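Local coordinates for thiamine-binding periplasmic protein (Escherichia coli, PDB 2QRY) that binds thiamine, thiamine phosphate and thiamine diphosphate with high affinity in the periplasm as the solute-binding component of the ThiBPQ importer, at residues A[65-68]-A[69-73]; A[84-87]-A[88-91]; A[319-322]-A[323-326]. All blocks are in the same frame, centred on the assembly; numbering follows the deposited sequence.

Contact 1 of 3, residues A[65-68]-A[69-73]; sequences SLLN and RLRME
R69 sits one turn beyond S65, its CB 3.4 Å from S65 O, and its extended chain ends in a guanidinium with the carboxylate of E73 at one edge, in the plane of the group. That ion pair, R69 NE to E73 OE2, is long at 3.7 Å. The stronger partner of the guanidinium is E61, bridged through NH1, while S77 and Y28 take up the other oxygen of E73. The setting is an alpha helix, 63-73, whose first residue, G63, belongs to the thiamine site of this solute-binding protein.

The position of the second flat group, the amide of N68, is doubtful, as ND2 is modelled too close to S65. As modelled, it folds back on the backbone, and OD1 comes 2.9 Å from R69 N at an angle too poor for a hydrogen bond. The N-H of R69 is instead given to S65 O at 2.8 Å, and L70 and R71 repeat the pattern onto L66 and L67. The last of the series weakens: M72 N reaches N68 O at 3.3 Å with an angle of only 126°, in the final turn of the helix.

L66, L67 and L70 turn to the buried side, where L85 and V82 of strand 81-86 meet them. L67 and R71 cross obliquely, CD2 of the leucine lying 3.5 Å from CG of the arginine. R71 CG also presses against the backbone, 3.0 Å from L67 O.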
loop_
_atom_site.group_PDB
_atom_site.type_symbol
_atom_site.label_atom_id
_atom_site.label_comp_id
_atom_site.label_asym_id
_atom_site.label_seq_id
_atom_site.Cartn_x
_atom_site.Cartn_y
_atom_site.Cartn_z
ATOM N N SER A 65 -9.530 -4.372 2.870
ATOM C CA SER A 65 -10.896 -4.227 3.367
ATOM C C SER A 65 -11.746 -3.287 2.518
ATOM O O SER A 65 -12.970 -3.447 2.449
ATOM C CB SER A 65 -10.897 -3.753 4.823
ATOM O OG SER A 65 -10.532 -4.813 5.683
ATOM N N LEU A 66 -11.112 -2.310 1.874
ATOM C CA LEU A 66 -11.857 -1.391 1.028
ATOM C C LEU A 66 -12.665 -2.212 0.018
ATOM O O LEU A 66 -13.867 -2.000 -0.157
ATOM C CB LEU A 66 -10.907 -0.431 0.298
ATOM C CG LEU A 66 -10.359 0.770 1.087
ATOM C CD1 LEU A 66 -9.347 1.515 0.234
ATOM C CD2 LEU A 66 -11.493 1.711 1.495
ATOM N N LEU A 67 -12.010 -3.169 -0.629
ATOM C CA LEU A 67 -12.690 -4.006 -1.615
ATOM C C LEU A 67 -13.808 -4.858 -0.988
ATOM O O LEU A 67 -14.925 -4.903 -1.508
ATOM C CB LEU A 67 -11.696 -4.945 -2.298
ATOM C CG LEU A 67 -11.889 -5.342 -3.769
ATOM C CD1 LEU A 67 -11.298 -6.729 -3.984
ATOM C CD2 LEU A 67 -13.353 -5.334 -4.163
ATOM N N ASN A 68 -13.515 -5.531 0.124
ATOM C CA ASN A 68 -14.526 -6.389 0.729
ATOM C C ASN A 68 -15.738 -5.596 1.186
ATOM O O ASN A 68 -16.868 -6.074 1.098
ATOM C CB ASN A 68 -13.938 -7.236 1.878
ATOM C CG ASN A 68 -13.803 -6.473 3.185
ATOM O OD1 ASN A 68 -14.795 -6.089 3.812
ATOM N ND2 ASN A 68 -12.564 -6.267 3.617
ATOM N N ARG A 69 -15.512 -4.370 1.639
ATOM C CA ARG A 69 -16.620 -3.544 2.079
ATOM C C ARG A 69 -17.464 -3.100 0.888
ATOM O O ARG A 69 -18.698 -3.110 0.945
ATOM C CB ARG A 69 -16.111 -2.329 2.846
ATOM C CG ARG A 69 -17.230 -1.441 3.326
ATOM C CD ARG A 69 -16.783 -0.587 4.482
ATOM N NE ARG A 69 -17.814 0.364 4.883
ATOM C CZ ARG A 69 -17.760 1.092 5.989
ATOM N NH1 ARG A 69 -16.721 0.976 6.806
ATOM N NH2 ARG A 69 -18.743 1.939 6.275
ATOM N N LEU A 70 -16.799 -2.728 -0.200
ATOM C CA LEU A 70 -17.504 -2.293 -1.397
ATOM C C LEU A 70 -18.324 -3.445 -1.980
ATOM O O LEU A 70 -19.429 -3.239 -2.473
ATOM C CB LEU A 70 -16.516 -1.785 -2.445
ATOM C CG LEU A 70 -17.181 -1.128 -3.654
ATOM C CD1 LEU A 70 -17.760 0.213 -3.237
ATOM C CD2 LEU A 70 -16.177 -0.942 -4.766
ATOM N N ARG A 71 -17.777 -4.655 -1.933
ATOM C CA ARG A 71 -18.480 -5.817 -2.455
ATOM C C ARG A 71 -19.752 -6.103 -1.661
ATOM O O ARG A 71 -20.660 -6.777 -2.152
ATOM C CB ARG A 71 -17.581 -7.042 -2.405
ATOM C CG ARG A 71 -16.320 -6.907 -3.210
ATOM C CD ARG A 71 -15.488 -8.153 -3.065
ATOM N NE ARG A 71 -16.243 -9.326 -3.476
ATOM C CZ ARG A 71 -15.809 -10.574 -3.342
ATOM N NH1 ARG A 71 -14.616 -10.808 -2.800
ATOM N NH2 ARG A 71 -16.565 -11.587 -3.752
HETATM N N MSE A 72 -19.810 -5.604 -0.429
HETATM C CA MSE A 72 -20.981 -5.821 0.400
HETATM C C MSE A 72 -21.950 -4.650 0.348
HETATM O O MSE A 72 -23.107 -4.794 0.717
HETATM C CB MSE A 72 -20.562 -6.116 1.839
HETATM C CG MSE A 72 -19.992 -7.515 2.013
HETATM SE SE MSE A 72 -19.433 -7.886 3.836
HETATM C CE MSE A 72 -18.321 -9.438 3.467
ATOM N N GLU A 73 -21.477 -3.493 -0.111
ATOM C CA GLU A 73 -22.336 -2.319 -0.230
ATOM C C GLU A 73 -23.063 -2.421 -1.568
ATOM O O GLU A 73 -24.203 -1.976 -1.714
ATOM C CB GLU A 73 -21.522 -1.018 -0.204
ATOM C CG GLU A 73 -20.668 -0.803 1.039
ATOM C CD GLU A 73 -20.279 0.659 1.251
ATOM O OE1 GLU A 73 -19.853 1.320 0.284
ATOM O OE2 GLU A 73 -20.389 1.150 2.390
#

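Contact 2 of 3, residues A[84-87]-A[88-91]; sequences GLDN and NLLD
D86 and N88 meet with their side chains angled across each other, the carboxylate and amide planes 82° apart. The backbone N of N88 approaches D86 OD1 from above the carboxylate plane, 2.9 Å away with a bent N-H...O angle of 135°. This is an Asx turn, and it overlaps a type I beta turn over 86-89, closed by L89 N to D86 O at 2.9 Å. The D86 side chain can reach forward because CG lies between its own N and carbonyl carbon (chi1 76°). A water closes the other end of the pair, donating to D86 OD2 and accepting from N88 ND2. With Q246 also donating to OD2, the buried carboxylate has partners on both oxygens.

N87 and N88 behave differently: their side chains run side by side in the same direction, the amide planes inclined to each other, with N87 ND2 3.6 Å from N88 OD1. Their stronger partners are other residues, V247 and L245 for N87 and Y244 for N88. On the apolar side L85 and L89 cross at about a right angle, L85 CD2 touching L89 CD1 at 4.0 Å. L90 sets CG 3.5 Å from N87 O as the helix begins.

The turn thus carries the chain from strand 81-86 into helix 90-96. Just before it, G84 and L85 both face V249 of the antiparallel strand 243-252 in a G1 beta bulge. D86 touches T165, a thiamine-binding residue at the start of helix 165-178, while L89 and L90 reach R317 and P310 of helix 310-328.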
loop_
_atom_site.group_PDB
_atom_site.type_symbol
_atom_site.label_atom_id
_atom_site.label_comp_id
_atom_site.label_asym_id
_atom_site.label_seq_id
_atom_site.Cartn_x
_atom_site.Cartn_y
_atom_site.Cartn_z
ATOM N N GLY A 84 -6.992 3.475 -3.087
ATOM C CA GLY A 84 -6.223 2.726 -2.117
ATOM C C GLY A 84 -6.176 1.224 -2.315
ATOM O O GLY A 84 -5.736 0.512 -1.427
ATOM N N LEU A 85 -6.657 0.723 -3.446
ATOM C CA LEU A 85 -6.564 -0.709 -3.700
ATOM C C LEU A 85 -5.188 -0.800 -4.330
ATOM O O LEU A 85 -4.510 0.209 -4.436
ATOM C CB LEU A 85 -7.612 -1.167 -4.708
ATOM C CG LEU A 85 -9.086 -1.040 -4.337
ATOM C CD1 LEU A 85 -9.935 -1.580 -5.483
ATOM C CD2 LEU A 85 -9.369 -1.816 -3.061
ATOM N N ASP A 86 -4.746 -1.982 -4.733
ATOM C CA ASP A 86 -3.442 -2.048 -5.380
ATOM C C ASP A 86 -3.354 -3.159 -6.412
ATOM O O ASP A 86 -4.325 -3.872 -6.657
ATOM C CB ASP A 86 -2.301 -2.149 -4.350
ATOM C CG ASP A 86 -2.163 -3.530 -3.732
ATOM O OD1 ASP A 86 -2.856 -4.476 -4.176
ATOM O OD2 ASP A 86 -1.339 -3.665 -2.795
ATOM N N ASN A 87 -2.182 -3.278 -7.023
ATOM C CA ASN A 87 -1.931 -4.260 -8.068
ATOM C C ASN A 87 -2.319 -5.699 -7.731
ATOM O O ASN A 87 -2.691 -6.460 -8.619
ATOM C CB ASN A 87 -0.453 -4.203 -8.474
ATOM C CG ASN A 87 0.474 -4.490 -7.313
ATOM O OD1 ASN A 87 0.383 -3.857 -6.263
ATOM N ND2 ASN A 87 1.375 -5.444 -7.498
ATOM N N ASN A 88 -2.242 -6.073 -6.461
ATOM C CA ASN A 88 -2.579 -7.433 -6.059
ATOM C C ASN A 88 -4.075 -7.706 -5.970
ATOM O O ASN A 88 -4.491 -8.860 -5.853
ATOM C CB ASN A 88 -1.938 -7.761 -4.705
ATOM C CG ASN A 88 -0.426 -7.688 -4.743
ATOM O OD1 ASN A 88 0.216 -8.248 -5.635
ATOM N ND2 ASN A 88 0.154 -7.004 -3.765
ATOM N N LEU A 89 -4.891 -6.662 -6.029
ATOM C CA LEU A 89 -6.332 -6.842 -5.914
ATOM C C LEU A 89 -7.090 -6.584 -7.206
ATOM O O LEU A 89 -8.311 -6.712 -7.233
ATOM C CB LEU A 89 -6.885 -5.915 -4.833
ATOM C CG LEU A 89 -6.384 -6.065 -3.397
ATOM C CD1 LEU A 89 -6.838 -4.858 -2.581
ATOM C CD2 LEU A 89 -6.922 -7.366 -2.797
ATOM N N LEU A 90 -6.376 -6.215 -8.271
ATOM C CA LEU A 90 -7.008 -5.909 -9.559
ATOM C C LEU A 90 -8.003 -6.950 -10.073
ATOM O O LEU A 90 -9.150 -6.625 -10.366
ATOM C CB LEU A 90 -5.947 -5.680 -10.634
ATOM C CG LEU A 90 -4.961 -4.527 -10.441
ATOM C CD1 LEU A 90 -4.058 -4.438 -11.676
ATOM C CD2 LEU A 90 -5.709 -3.219 -10.232
ATOM N N ASP A 91 -7.559 -8.194 -10.188
ATOM C CA ASP A 91 -8.416 -9.261 -10.683
ATOM C C ASP A 91 -9.679 -9.361 -9.832
ATOM O O ASP A 91 -10.799 -9.382 -10.350
ATOM C CB ASP A 91 -7.662 -10.589 -10.637
ATOM C CG ASP A 91 -8.226 -11.613 -11.596
ATOM O OD1 ASP A 91 -7.991 -11.470 -12.816
ATOM O OD2 ASP A 91 -8.906 -12.559 -11.134
HETATM O O HOH W 1 -0.997 -6.158 -1.526
#

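Contact 3 of 3, residues A[319-322]-A[323-326]; sequences AWIS and EWQR
E323 N bonds to A319 O at 3.0 Å, the first of four successive i to i+4 bonds that mark 319-326 as regular alpha helix. The straightest is Q325 N to I321 O, with an N-H...O angle of 171°, and the longest is R326 N to S322 O at 3.3 Å.

E323 extends beyond CG and lies back along the preceding turn. Its OE2 stops 3.0 Å from A319 O, the same oxygen that receives the E323 N-H. Both are acceptors, so this is a close approach and not a hydrogen bond. OE2 also comes to the edge of the W320 indole, near the ring plane and 3.9 Å from CD1; ring and carboxylate planes stand 70° apart.

W324 is placed by a first torsion of 162°, which sets CG anti to the backbone N and turns the indole back beside I321. I321 O lies in the ring plane at its edge, 3.6 Å from CE3, while I321 CG2 supplies an apolar contact at 4.3 Å to the same carbon. The polar end of the ring is satisfied outside the helix, NE1 bonding to Y158 OH, and W186 meets the indole edge-to-face. Q325 CG, set by the first torsion between the backbone N and the carbonyl carbon, lies 3.4 Å from S322 O.

The division of side chains is that of an amphipathic helix: A319, S322 and R326 are exposed, whereas W320, I321 and W324 pack on L171, L172 and Q175 of helix 165-178, with F308 also meeting W320. Through these three residues the C-terminal helix 310-328 packs against helix 165-178 in the two-lobed fold of solute-binding proteins.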
loop_
_atom_site.group_PDB
_atom_site.type_symbol
_atom_site.label_atom_id
_atom_site.label_comp_id
_atom_site.label_asym_id
_atom_site.label_seq_id
_atom_site.Cartn_x
_atom_site.Cartn_y
_atom_site.Cartn_z
ATOM N N ALA A 319 -6.447 -19.531 -0.178
ATOM C CA ALA A 319 -5.761 -20.694 0.370
ATOM C C ALA A 319 -4.477 -20.281 1.103
ATOM O O ALA A 319 -4.142 -20.859 2.140
ATOM C CB ALA A 319 -5.442 -21.690 -0.738
ATOM N N TRP A 320 -3.764 -19.285 0.576
ATOM C CA TRP A 320 -2.528 -18.837 1.213
ATOM C C TRP A 320 -2.804 -18.148 2.536
ATOM O O TRP A 320 -2.033 -18.281 3.485
ATOM C CB TRP A 320 -1.740 -17.902 0.290
ATOM C CG TRP A 320 -1.147 -18.616 -0.880
ATOM C CD1 TRP A 320 -0.867 -19.951 -0.968
ATOM C CD2 TRP A 320 -0.721 -18.035 -2.118
ATOM N NE1 TRP A 320 -0.295 -20.239 -2.181
ATOM C CE2 TRP A 320 -0.191 -19.081 -2.908
ATOM C CE3 TRP A 320 -0.731 -16.734 -2.636
ATOM C CZ2 TRP A 320 0.323 -18.866 -4.191
ATOM C CZ3 TRP A 320 -0.218 -16.520 -3.911
ATOM C CH2 TRP A 320 0.302 -17.583 -4.672
ATOM N N ILE A 321 -3.902 -17.408 2.595
ATOM C CA ILE A 321 -4.284 -16.729 3.820
ATOM C C ILE A 321 -4.737 -17.761 4.859
ATOM O O ILE A 321 -4.419 -17.651 6.047
ATOM C CB ILE A 321 -5.411 -15.718 3.548
ATOM C CG1 ILE A 321 -4.800 -14.452 2.932
ATOM C CG2 ILE A 321 -6.175 -15.413 4.833
ATOM C CD1 ILE A 321 -5.801 -13.432 2.446
ATOM N N SER A 322 -5.467 -18.772 4.397
ATOM C CA SER A 322 -5.958 -19.826 5.273
ATOM C C SER A 322 -4.787 -20.549 5.931
ATOM O O SER A 322 -4.820 -20.857 7.118
ATOM C CB SER A 322 -6.802 -20.819 4.468
ATOM O OG SER A 322 -7.306 -21.840 5.303
ATOM N N GLU A 323 -3.748 -20.815 5.151
ATOM C CA GLU A 323 -2.568 -21.487 5.668
ATOM C C GLU A 323 -1.854 -20.569 6.648
ATOM O O GLU A 323 -1.435 -21.004 7.721
ATOM C CB GLU A 323 -1.645 -21.861 4.512
ATOM C CG GLU A 323 -2.268 -22.910 3.600
ATOM C CD GLU A 323 -1.543 -23.064 2.277
ATOM O OE1 GLU A 323 -0.312 -23.312 2.293
ATOM O OE2 GLU A 323 -2.206 -22.944 1.219
ATOM N N TRP A 324 -1.731 -19.297 6.278
ATOM C CA TRP A 324 -1.086 -18.302 7.124
ATOM C C TRP A 324 -1.705 -18.226 8.520
ATOM O O TRP A 324 -0.996 -18.339 9.523
ATOM C CB TRP A 324 -1.170 -16.912 6.485
ATOM C CG TRP A 324 -0.921 -15.788 7.469
ATOM C CD1 TRP A 324 0.278 -15.406 7.994
ATOM C CD2 TRP A 324 -1.915 -14.963 8.098
ATOM N NE1 TRP A 324 0.095 -14.397 8.914
ATOM C CE2 TRP A 324 -1.244 -14.110 8.998
ATOM C CE3 TRP A 324 -3.309 -14.866 7.989
ATOM C CZ2 TRP A 324 -1.919 -13.171 9.788
ATOM C CZ3 TRP A 324 -3.983 -13.929 8.776
ATOM C CH2 TRP A 324 -3.288 -13.097 9.663
ATOM N N GLN A 325 -3.023 -18.033 8.581
ATOM C CA GLN A 325 -3.690 -17.897 9.869
ATOM C C GLN A 325 -3.575 -19.146 10.723
ATOM O O GLN A 325 -3.460 -19.057 11.947
ATOM C CB GLN A 325 -5.159 -17.488 9.685
ATOM C CG GLN A 325 -6.128 -18.591 9.317
ATOM C CD GLN A 325 -6.576 -19.409 10.516
ATOM O OE1 GLN A 325 -6.801 -18.870 11.605
ATOM N NE2 GLN A 325 -6.725 -20.715 10.318
ATOM N N ARG A 326 -3.581 -20.311 10.085
ATOM C CA ARG A 326 -3.459 -21.556 10.828
ATOM C C ARG A 326 -2.058 -21.669 11.420
ATOM O O ARG A 326 -1.886 -22.123 12.546
ATOM C CB ARG A 326 -3.726 -22.755 9.915
ATOM C CG ARG A 326 -3.593 -24.106 10.614
ATOM C CD ARG A 326 -3.794 -25.263 9.644
ATOM N NE ARG A 326 -5.132 -25.277 9.055
ATOM C CZ ARG A 326 -6.240 -25.631 9.705
ATOM N NH1 ARG A 326 -6.179 -26.007 10.980
ATOM N NH2 ARG A 326 -7.412 -25.610 9.077
#

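The three contacts come in series along the chain. Contacts 1 and 2 are close neighbours, their centres 13 Å apart: helix 63-73 leads on to strand 81-86 of the large mixed sheet, and the two contacts touch through side chains of that helix against the strand. Both lie near the ligand, with S65 and D86 each about 7 Å from the thiamin phosphate by their side chains. Contact 3, on helix 310-328, stands apart, its centre 21 Å from contact 1 and 19 Å from contact 2, without touching either. Yet earlier residues of its helix, R317 and P310, meet L89 and L90, so the C-terminal helix ties the region of contact 2 to helix 165-178, whose first residue binds thiamine.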